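Local coordinates for protein Pyrsv_gp04 (Pyrobaculum spherical virus, PDB 2VXZ) that is of unknown function but probably acts as a viral transcriptional regulator, carrying a winged helix-turn-helix-like fold of the kind that binds DNA, at residues R14-L19 with Q32-S37; T26-Q31 with I117-H122. All blocks are in the same frame, centred on the assembly; numbering follows the deposited sequence.

Interaction 1 of 2, residues R14-L19 with Q32-S37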
loop_
_atom_site.group_PDB
_atom_site.type_symbol
_atom_site.label_atom_id
_atom_site.label_comp_id
_atom_site.label_asym_id
_atom_site.label_seq_id
_atom_site.Cartn_x
_atom_site.Cartn_y
_atom_site.Cartn_z
ATOM N N ARG A 14 9.206 -11.119 -15.994
ATOM C CA ARG A 14 9.180 -9.935 -16.863
ATOM C C ARG A 14 7.924 -9.095 -16.588
ATOM O O ARG A 14 7.987 -7.867 -16.440
ATOM C CB ARG A 14 9.203 -10.451 -18.314
ATOM C CG ARG A 14 9.375 -9.471 -19.421
ATOM C CD ARG A 14 9.561 -10.243 -20.745
ATOM N NE ARG A 14 10.960 -10.606 -21.018
ATOM C CZ ARG A 14 11.350 -11.524 -21.904
ATOM N NH1 ARG A 14 10.462 -12.231 -22.600
ATOM N NH2 ARG A 14 12.646 -11.752 -22.092
ATOM N N ASP A 15 6.790 -9.772 -16.498
ATOM C CA ASP A 15 5.522 -9.116 -16.224
ATOM C C ASP A 15 5.465 -8.442 -14.856
ATOM O O ASP A 15 4.935 -7.343 -14.749
ATOM C CB ASP A 15 4.359 -10.092 -16.366
ATOM C CG ASP A 15 4.132 -10.532 -17.816
ATOM O OD1 ASP A 15 4.740 -9.975 -18.755
ATOM O OD2 ASP A 15 3.349 -11.464 -17.999
ATOM N N ILE A 16 6.031 -9.073 -13.830
ATOM C CA ILE A 16 6.014 -8.486 -12.485
ATOM C C ILE A 16 6.859 -7.209 -12.491
ATOM O O ILE A 16 6.437 -6.172 -11.986
ATOM C CB ILE A 16 6.529 -9.479 -11.420
ATOM C CG1 ILE A 16 5.541 -10.637 -11.243
ATOM C CG2 ILE A 16 6.721 -8.779 -10.061
ATOM C CD1 ILE A 16 6.101 -11.802 -10.404
ATOM N N LEU A 17 8.047 -7.281 -13.080
ATOM C CA LEU A 17 8.922 -6.104 -13.157
ATOM C C LEU A 17 8.260 -4.953 -13.928
ATOM O O LEU A 17 8.364 -3.786 -13.540
ATOM C CB LEU A 17 10.267 -6.480 -13.772
ATOM C CG LEU A 17 11.147 -7.382 -12.890
ATOM C CD1 LEU A 17 12.436 -7.764 -13.631
ATOM C CD2 LEU A 17 11.477 -6.738 -11.541
ATOM N N ALA A 18 7.551 -5.294 -15.001
ATOM C CA ALA A 18 6.817 -4.283 -15.777
ATOM C C ALA A 18 5.718 -3.626 -14.949
ATOM O O ALA A 18 5.556 -2.403 -14.969
ATOM C CB ALA A 18 6.229 -4.904 -17.002
ATOM N N LEU A 19 4.955 -4.445 -14.231
ATOM C CA LEU A 19 3.882 -3.958 -13.368
ATOM C C LEU A 19 4.432 -2.993 -12.311
ATOM O O LEU A 19 3.814 -1.980 -12.011
ATOM C CB LEU A 19 3.170 -5.146 -12.709
ATOM C CG LEU A 19 1.806 -5.005 -12.052
ATOM C CD1 LEU A 19 0.798 -4.385 -13.004
ATOM C CD2 LEU A 19 1.304 -6.373 -11.540
ATOM N N GLN A 32 -3.544 -10.517 -8.344
ATOM C CA GLN A 32 -4.807 -10.198 -8.997
ATOM C C GLN A 32 -4.584 -9.753 -10.436
ATOM O O GLN A 32 -5.230 -10.272 -11.369
ATOM C CB GLN A 32 -5.568 -9.127 -8.207
ATOM C CG GLN A 32 -6.950 -8.800 -8.785
ATOM C CD GLN A 32 -6.928 -7.757 -9.884
ATOM O OE1 GLN A 32 -6.215 -6.758 -9.799
ATOM N NE2 GLN A 32 -7.726 -7.980 -10.923
ATOM N N ARG A 33 -3.653 -8.818 -10.615
ATOM C CA ARG A 33 -3.421 -8.212 -11.913
ATOM C C ARG A 33 -2.947 -9.223 -12.925
ATOM O O ARG A 33 -3.328 -9.146 -14.093
ATOM C CB ARG A 33 -2.395 -7.083 -11.800
ATOM C CG ARG A 33 -2.947 -5.821 -11.179
ATOM C CD ARG A 33 -3.877 -5.110 -12.129
ATOM N NE ARG A 33 -4.437 -3.897 -11.547
ATOM C CZ ARG A 33 -3.836 -2.715 -11.513
ATOM N NH1 ARG A 33 -2.618 -2.550 -12.019
ATOM N NH2 ARG A 33 -4.455 -1.689 -10.948
ATOM N N LEU A 34 -2.119 -10.164 -12.474
ATOM C CA LEU A 34 -1.489 -11.132 -13.365
ATOM C C LEU A 34 -2.151 -12.506 -13.371
ATOM O O LEU A 34 -1.710 -13.392 -14.097
ATOM C CB LEU A 34 -0.005 -11.255 -13.011
ATOM C CG LEU A 34 0.806 -9.962 -13.097
ATOM C CD1 LEU A 34 2.285 -10.227 -12.880
ATOM C CD2 LEU A 34 0.589 -9.283 -14.432
ATOM N N GLY A 35 -3.199 -12.692 -12.580
ATOM C CA GLY A 35 -3.916 -13.977 -12.538
ATOM C C GLY A 35 -3.077 -15.116 -11.990
ATOM O O GLY A 35 -3.205 -16.263 -12.443
ATOM N N LEU A 36 -2.245 -14.800 -11.002
ATOM C CA LEU A 36 -1.366 -15.782 -10.358
ATOM C C LEU A 36 -1.989 -16.336 -9.095
ATOM O O LEU A 36 -2.736 -15.640 -8.425
ATOM C CB LEU A 36 -0.037 -15.136 -9.982
ATOM C CG LEU A 36 0.906 -14.815 -11.143
ATOM C CD1 LEU A 36 2.026 -13.866 -10.713
ATOM C CD2 LEU A 36 1.470 -16.099 -11.755
ATOM N N SER A 37 -1.675 -17.586 -8.760
ATOM C CA SER A 37 -1.937 -18.089 -7.405
ATOM C C SER A 37 -1.069 -17.355 -6.365
ATOM O O SER A 37 -0.040 -16.770 -6.684
ATOM C CB SER A 37 -1.621 -19.569 -7.312
ATOM O OG SER A 37 -0.328 -19.825 -7.827
#

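Interaction 2 of 2, residues T26-Q31 with I117-H122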
loop_
_atom_site.group_PDB
_atom_site.type_symbol
_atom_site.label_atom_id
_atom_site.label_comp_id
_atom_site.label_asym_id
_atom_site.label_seq_id
_atom_site.Cartn_x
_atom_site.Cartn_y
_atom_site.Cartn_z
ATOM N N THR A 26 1.492 -4.300 -3.566
ATOM C CA THR A 26 1.405 -5.461 -2.689
ATOM C C THR A 26 1.381 -6.737 -3.526
ATOM O O THR A 26 0.959 -6.720 -4.679
ATOM C CB THR A 26 0.146 -5.436 -1.826
ATOM O OG1 THR A 26 -1.021 -5.610 -2.653
ATOM C CG2 THR A 26 0.059 -4.117 -1.062
ATOM N N THR A 27 1.824 -7.838 -2.928
ATOM C CA THR A 27 1.704 -9.147 -3.546
ATOM C C THR A 27 0.250 -9.439 -3.933
ATOM O O THR A 27 -0.004 -10.009 -4.997
ATOM C CB THR A 27 2.268 -10.252 -2.619
ATOM O OG1 THR A 27 3.629 -9.934 -2.299
ATOM C CG2 THR A 27 2.209 -11.617 -3.293
ATOM N N SER A 28 -0.714 -9.036 -3.100
ATOM C CA SER A 28 -2.122 -9.252 -3.449
ATOM C C SER A 28 -2.526 -8.568 -4.753
ATOM O O SER A 28 -3.270 -9.143 -5.543
ATOM C CB SER A 28 -3.069 -8.829 -2.322
ATOM O OG SER A 28 -2.830 -7.495 -1.944
ATOM N N LEU A 29 -2.035 -7.354 -4.985
ATOM C CA LEU A 29 -2.364 -6.658 -6.219
ATOM C C LEU A 29 -1.681 -7.330 -7.403
ATOM O O LEU A 29 -2.303 -7.524 -8.455
ATOM C CB LEU A 29 -1.974 -5.186 -6.149
ATOM C CG LEU A 29 -2.352 -4.341 -7.365
ATOM C CD1 LEU A 29 -3.843 -4.442 -7.704
ATOM C CD2 LEU A 29 -1.951 -2.879 -7.143
ATOM N N ILE A 30 -0.410 -7.698 -7.227
ATOM C CA ILE A 30 0.323 -8.443 -8.273
ATOM C C ILE A 30 -0.398 -9.736 -8.653
ATOM O O ILE A 30 -0.612 -10.010 -9.835
ATOM C CB ILE A 30 1.799 -8.729 -7.820
ATOM C CG1 ILE A 30 2.552 -7.410 -7.682
ATOM C CG2 ILE A 30 2.524 -9.652 -8.828
ATOM C CD1 ILE A 30 3.823 -7.475 -6.846
ATOM N N GLN A 31 -0.779 -10.542 -7.655
ATOM C CA GLN A 31 -1.537 -11.775 -7.902
ATOM C C GLN A 31 -2.781 -11.532 -8.736
ATOM O O GLN A 31 -3.051 -12.267 -9.682
ATOM C CB GLN A 31 -2.025 -12.398 -6.604
ATOM C CG GLN A 31 -0.968 -12.923 -5.725
ATOM C CD GLN A 31 -1.509 -13.182 -4.336
ATOM O OE1 GLN A 31 -0.962 -12.711 -3.346
ATOM N NE2 GLN A 31 -2.621 -13.908 -4.264
ATOM N N ILE A 117 -1.884 0.415 -5.790
ATOM C CA ILE A 117 -0.923 -0.108 -4.808
ATOM C C ILE A 117 -1.425 -1.403 -4.144
ATOM O O ILE A 117 -0.662 -2.340 -3.919
ATOM C CB ILE A 117 -0.675 0.924 -3.662
ATOM C CG1 ILE A 117 -0.204 2.273 -4.213
ATOM C CG2 ILE A 117 0.344 0.375 -2.626
ATOM C CD1 ILE A 117 -0.206 3.420 -3.180
ATOM N N ILE A 118 -2.706 -1.417 -3.795
ATOM C CA ILE A 118 -3.283 -2.458 -2.961
ATOM C C ILE A 118 -4.771 -2.530 -3.272
ATOM O O ILE A 118 -5.368 -1.515 -3.626
ATOM C CB ILE A 118 -3.066 -2.139 -1.460
ATOM C CG1 ILE A 118 -3.520 -3.304 -0.573
ATOM C CG2 ILE A 118 -3.789 -0.839 -1.078
ATOM C CD1 ILE A 118 -2.951 -3.239 0.839
ATOM N N PRO A 119 -5.364 -3.732 -3.224
ATOM C CA PRO A 119 -6.826 -3.785 -3.303
ATOM C C PRO A 119 -7.476 -2.952 -2.193
ATOM O O PRO A 119 -7.147 -3.132 -1.014
ATOM C CB PRO A 119 -7.120 -5.276 -3.132
ATOM C CG PRO A 119 -5.899 -5.941 -3.706
ATOM C CD PRO A 119 -4.784 -5.086 -3.174
ATOM N N ILE A 120 -8.326 -2.001 -2.585
ATOM C CA ILE A 120 -8.884 -1.019 -1.649
ATOM C C ILE A 120 -10.425 -0.920 -1.687
ATOM O O ILE A 120 -11.016 -0.282 -0.815
ATOM C CB ILE A 120 -8.249 0.390 -1.934
ATOM C CG1 ILE A 120 -8.321 1.334 -0.725
ATOM C CG2 ILE A 120 -8.880 1.026 -3.157
ATOM C CD1 ILE A 120 -7.049 1.439 0.063
ATOM N N ALA A 121 -11.074 -1.562 -2.661
ATOM C CA ALA A 121 -12.508 -1.338 -2.910
ATOM C C ALA A 121 -13.373 -1.602 -1.682
ATOM O O ALA A 121 -14.322 -0.864 -1.420
ATOM C CB ALA A 121 -12.996 -2.201 -4.076
ATOM N N HIS A 122 -13.028 -2.659 -0.948
ATOM C CA HIS A 122 -13.840 -3.142 0.163
ATOM C C HIS A 122 -13.133 -2.893 1.488
ATOM O O HIS A 122 -11.907 -2.964 1.571
ATOM C CB HIS A 122 -14.132 -4.635 -0.034
ATOM C CG HIS A 122 -14.892 -4.929 -1.289
ATOM N ND1 HIS A 122 -16.176 -4.484 -1.494
ATOM C CD2 HIS A 122 -14.541 -5.594 -2.413
ATOM C CE1 HIS A 122 -16.590 -4.873 -2.685
ATOM N NE2 HIS A 122 -15.617 -5.546 -3.265
#

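Interaction 1 of 2, residues R14-L19 with Q32-S37
Arg33 and Leu34, in the last turn of helix 27-34, meet Leu19, Ile16 and Asp15 on one flank of helix 7-20, and the contact is made largely by aliphatic atoms. Arg33 comes first: its CB lies 3.8 Å from Leu19 CD2, and the two side chains cross at about a right angle. Leu19 CD1 sits at the edge of the guanidinium, near its plane, 4.0 Å from Arg33 NH1. Leu34 does more of the packing. Its CG faces Leu19 CD2 at 3.9 Å, the two leucines reaching toward each other tip to tip, whereas the Leu34 and Ile16 side chains cross at about a right angle, with Leu34 CD1 3.7 Å from Ile16 CG1. The same methyl borders the aliphatic part of Asp15, 4.1 Å from Asp15 CB. Gly35, with phi at 66°, ends the helix in a Schellman motif and turns the chain, and Ser37 then N-caps helix 38-50. The Leu34 carbonyl also accepts a hydrogen bond from Arg12 NH1, a polar tie to helix 7-20. Ile16 and Leu36 both touch Leu44 of helix 38-50, which places this surface contact at the edge of a three-helix cluster formed by helices 7-20, 27-34 and 38-50.

Interaction 2 of 2, residues T26-Q31 with I117-H122
The N-terminal end of helix 27-34, first helix of a helix-turn-helix-like pair, is met here by the loop between helices 108-115 and 125-139. Thr26, the N-cap residue, donates its backbone N to Ile117 O at 2.9 Å. The bond is nearly straight, with an N-H...O angle of 170°, and the donor lies almost on the carbonyl axis, the C=O...N angle being 171°. Thr26 CG2 also lies 3.4 Å from Ile117 O, and Leu29 CD2 lies 3.4 Å from Ile117 C, packing against the peptide itself. The CB of Ile117 points away from the helix, and its side chain touches Leu64 of strand 62-66. Next along the loop, Ile118 crosses Thr26 obliquely and brings CB, CG1 and CD1 each to 3.7 Å from Thr26 CG2; its side chain also touches Ile127 and Phe130 of helix 125-139. Pro119 CD lies 3.3 Å from Ser28 OG and 4.1 Å from Leu29 CB. The hydroxyls of Thr26 and Ser28 are joined by a hydrogen bond, OG1 to OG at 2.7 Å. With chi1 at 55°, Ser28 OG lies between its backbone N and carbonyl carbon, within reach of Thr26 OG1 as well as the proline ring. A single backbone bond with side-chain packing around it thus joins the two parts of the chain. The order helix 7-20, strand 25-26, helices 27-34 and 38-50, then hairpin 55-59/62-66, is consistent with a winged helix-turn-helix fold.

Overall arrangement
Helix 27-34 is common to both contacts, whose centres lie 12 Å apart: its C-terminal end takes part in interaction 1 and its N-terminal end in interaction 2. Their segments alternate along the chain. Direct contacts also connect them, since Leu36 N lies 3.0 Å from Gln31 O, a probable hydrogen bond, and Ile30 CG2 packs 4.0 Å from Ile16 CG1. Interaction 1 holds together helices close in sequence near the surface, its centre about 16 Å from the centre of the chain, whereas interaction 2 is buried, its centre about 8 Å from the centre of the chain, and bridges 86 residues. The helix therefore joins helices 7-20 and 38-50 to the loop between helices 108-115 and 125-139.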